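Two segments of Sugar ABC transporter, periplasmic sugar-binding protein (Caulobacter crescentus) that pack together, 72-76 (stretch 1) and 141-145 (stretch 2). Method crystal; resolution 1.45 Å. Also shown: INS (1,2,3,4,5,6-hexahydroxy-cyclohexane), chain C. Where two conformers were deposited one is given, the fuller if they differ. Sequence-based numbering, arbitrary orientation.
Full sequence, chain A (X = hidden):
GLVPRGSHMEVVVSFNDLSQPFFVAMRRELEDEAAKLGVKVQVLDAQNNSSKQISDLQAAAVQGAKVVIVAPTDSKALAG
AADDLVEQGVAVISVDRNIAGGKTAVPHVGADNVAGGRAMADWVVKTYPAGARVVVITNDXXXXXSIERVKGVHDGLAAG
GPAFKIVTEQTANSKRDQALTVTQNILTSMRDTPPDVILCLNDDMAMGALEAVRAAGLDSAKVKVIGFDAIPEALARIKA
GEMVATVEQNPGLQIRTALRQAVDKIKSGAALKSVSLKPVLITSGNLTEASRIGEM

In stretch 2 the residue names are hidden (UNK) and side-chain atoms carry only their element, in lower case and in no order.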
ATOM      1  N   PRO A  72       7.872   6.795   0.868  1.00 11.73           N
ATOM      2  CA  PRO A  72       8.484   7.413  -0.323  1.00 10.08           C
ATOM      3  C   PRO A  72       7.631   7.230  -1.573  1.00 14.24           C
ATOM      4  O   PRO A  72       7.082   6.144  -1.756  1.00 12.16           O
ATOM      5  CB  PRO A  72       9.796   6.645  -0.495  1.00 11.63           C
ATOM      6  CG  PRO A  72       9.549   5.304   0.201  1.00 12.63           C
ATOM      7  CD  PRO A  72       8.650   5.644   1.371  1.00 11.02           C
ATOM      8  N   THR A  73       7.567   8.243  -2.437  1.00 12.81           N
ATOM      9  CA  THR A  73       6.883   8.122  -3.727  1.00 11.96           C
ATOM     10  C   THR A  73       7.488   7.015  -4.581  1.00 13.68           C
ATOM     11  O   THR A  73       6.777   6.329  -5.317  1.00 16.02           O
ATOM     12  CB  THR A  73       6.945   9.441  -4.532  1.00 14.89           C
ATOM     13  OG1 THR A  73       8.320   9.753  -4.791  1.00 21.32           O
ATOM     14  CG2 THR A  73       6.283  10.570  -3.773  1.00 16.02           C
ATOM     15  N   ASP A  74       8.801   6.861  -4.486  1.00 13.48           N
ATOM     16  CA  ASP A  74       9.559   5.844  -5.194  1.00 12.67           C
ATOM     17  C   ASP A  74      10.667   5.351  -4.253  1.00 15.66           C
ATOM     18  O   ASP A  74      11.461   6.144  -3.733  1.00 13.24           O
ATOM     19  CB  ASP A  74      10.145   6.451  -6.479  1.00 18.04           C
ATOM     20  CG  ASP A  74      10.843   5.434  -7.338  1.00 20.05           C
ATOM     21  OD1 ASP A  74      11.941   4.980  -6.963  1.00 16.16           O
ATOM     22  OD2 ASP A  74      10.303   5.093  -8.417  1.00 27.06           O
ATOM     23  N   SER A  75      10.698   4.048  -4.021  1.00 13.48           N
ATOM     24  CA  SER A  75      11.562   3.447  -3.012  1.00 13.00           C
ATOM     25  C   SER A  75      13.049   3.647  -3.285  1.00 17.08           C
ATOM     26  O   SER A  75      13.834   3.848  -2.349  1.00 18.06           O
ATOM     27  CB  SER A  75      11.242   1.964  -2.829  1.00 14.35           C
ATOM     28  OG  SER A  75       9.972   1.784  -2.191  1.00 12.83           O
ATOM     29  N   LYS A  76      13.444   3.620  -4.557  1.00 16.59           N
ATOM     30  CA  LYS A  76      14.842   3.862  -4.918  1.00 18.64           C
ATOM     31  C   LYS A  76      15.181   5.333  -5.015  1.00 13.36           C
ATOM     32  O   LYS A  76      16.292   5.733  -4.638  1.00 15.94           O
ATOM     33  CB  LYS A  76      15.168   3.203  -6.259  1.00 20.86           C
ATOM     34  CG  LYS A  76      15.029   1.705  -6.294  1.00 35.15           C
ATOM     35  CD  LYS A  76      16.014   1.044  -5.357  1.00 44.38           C
ATOM     36  CE  LYS A  76      16.044  -0.461  -5.583  1.00 52.00           C
ATOM     37  NZ  LYS A  76      16.339  -0.758  -7.008  1.00 50.03           N
ATOM     38  N   UNK A 141       3.845   2.076  -9.265  1.00 12.59           N
ATOM     39  CA  UNK A 141       4.911   1.198  -9.771  1.00 16.44           C
ATOM     40  C   UNK A 141       6.303   1.361  -9.175  1.00 19.60           C
ATOM     41  O   UNK A 141       7.044   0.379  -9.171  1.00 25.11           O
ATOM     42  c   UNK A 141       4.965   1.539 -11.268  1.00 17.34           C
ATOM     43  c   UNK A 141       3.049   2.678 -10.352  1.00 16.90           C
ATOM     44  c   UNK A 141       3.581   1.976 -11.582  1.00 18.98           C
ATOM     45  N   UNK A 142       6.644   2.542  -8.688  1.00 19.02           N
ATOM     46  CA  UNK A 142       7.953   2.752  -8.080  1.00 20.62           C
ATOM     47  C   UNK A 142       8.052   2.343  -6.619  1.00 17.70           C
ATOM     48  O   UNK A 142       9.125   2.370  -6.021  1.00 16.57           O
ATOM     49  N   UNK A 143       6.933   1.963  -6.025  1.00 14.59           N
ATOM     50  CA  UNK A 143       6.895   1.604  -4.615  0.68 12.62           C
ATOM     51  C   UNK A 143       7.354   0.155  -4.376  1.00 12.96           C
ATOM     52  O   UNK A 143       6.964  -0.742  -5.106  1.00 12.43           O
ATOM     53  c   UNK A 143       5.461   1.775  -4.118  0.68 13.84           C
ATOM     54  o   UNK A 143       5.298   1.289  -2.800  0.68 11.56           O
ATOM     55  N   UNK A 144       8.150  -0.081  -3.331  1.00 11.41           N
ATOM     56  CA  UNK A 144       8.481  -1.457  -2.934  1.00 11.44           C
ATOM     57  C   UNK A 144       7.231  -2.317  -2.739  1.00 13.87           C
ATOM     58  O   UNK A 144       7.249  -3.524  -2.972  1.00 11.40           O
ATOM     59  c   UNK A 144       9.322  -1.493  -1.654  1.00 12.31           C
ATOM     60  o   UNK A 144       8.522  -1.162  -0.526  1.00 12.39           O
ATOM     61  N   UNK A 145       6.127  -1.696  -2.333  1.00  9.10           N
ATOM     62  CA  UNK A 145       4.921  -2.472  -2.087  1.00 10.44           C
ATOM     63  C   UNK A 145       4.378  -3.073  -3.380  1.00 13.56           C
ATOM     64  O   UNK A 145       3.900  -4.213  -3.384  1.00 11.73           O
ATOM     65  c   UNK A 145       3.869  -1.640  -1.371  1.00 13.48           C
ATOM     66  o   UNK A 145       3.515  -0.527  -2.167  1.00 13.66           O
TER
HETATM   67  C1  INS C 401      -0.440   0.762  -0.012  1.00  8.24           C
HETATM   68  C2  INS C 401      -1.893   0.610  -0.318  1.00  8.99           C
HETATM   69  C3  INS C 401      -2.316   1.742  -1.218  1.00  8.66           C
HETATM   70  C4  INS C 401      -1.546   1.701  -2.499  1.00 10.19           C
HETATM   71  C5  INS C 401      -0.100   1.895  -2.233  1.00  8.58           C
HETATM   72  C6  INS C 401       0.410   0.854  -1.264  1.00 10.68           C
HETATM   73  O1  INS C 401      -0.002  -0.297   0.802  1.00  8.29           O
HETATM   74  O2  INS C 401      -2.119  -0.630  -0.915  1.00 10.06           O
HETATM   75  O3  INS C 401      -3.700   1.693  -1.463  1.00  9.33           O
HETATM   76  O4  INS C 401      -2.018   2.659  -3.392  1.00 11.40           O
HETATM   77  O5  INS C 401       0.597   1.857  -3.437  1.00 10.97           O
HETATM   78  O6  INS C 401       1.785   1.002  -1.021  1.00  8.84           O
HETATM   79  O   HOH W   1      11.643   1.873  -6.634  1.00 24.31           O

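Position 141 carries three side-chain carbons and no other element, and they close a ring back onto the backbone N. That closure belongs to one amino acid, so this is Pro141. CB of Pro141, the nearest ring atom, lies 7.0 Å from OD2 of Asp74, and the residue is exposed and makes no contact with stretch 1.

Position 142 has no side-chain atoms at all. Its CA lies 3.3 Å from OD2 of Asp74, and an ideal CB built here would point toward stretch 1 and sit only 2.2 Å from that same OD2, a clash. The bare backbone identifies Gly142. Although it has no side chain, it has more area covered by the other stretch than any other residue of the pair, and its O accepts a hydrogen bond from N of Ser75 at 3.0 Å, nearly straight at 167°.

Position 143 shows one carbon followed by one oxygen, unbranched: a serine, Ser143. Its CB points sideways and its OG comes no closer than 4.7 Å to OG of Ser75. It occupies the N-cap position, right before the helix that begins at 144.

Position 144 again has one carbon and one oxygen. Its backbone N donates to OG of Ser75 at 2.8 Å, and its CB lies 3.4 Å from that same OG. The short, unbranched side chain makes it Ser144, with chi1 in the p well.

Position 145 repeats the pattern, one carbon then one oxygen, but touches nothing on stretch 1. This is Ser145. Its OG lies 2.6 Å from OG of Ser143, a hydrogen bond in which either could be the donor, and also 2.6 Å from O6 of the bound INS.

The contact turns on Ser75, which reads the backbone of stretch 2 at two points: its N gives a proton to the O of Gly142, while its OG, brought in by a CB that points toward stretch 2, receives one from the N of Ser144 in the first turn of the helix. Glycine allows the close approach, with CA atoms of Asp74 and Gly142 4.5 Å apart. Water 1 adds a bridge, donating to O of Gly142 at 2.6 Å and accepting from N of Lys76 at 3.3 Å. The rule for a designer is economical: two direct hydrogen bonds to main-chain atoms and one position without a CB join segments that bury just 199 Å² between them.

Stretch 2 (141-145) PGSSS
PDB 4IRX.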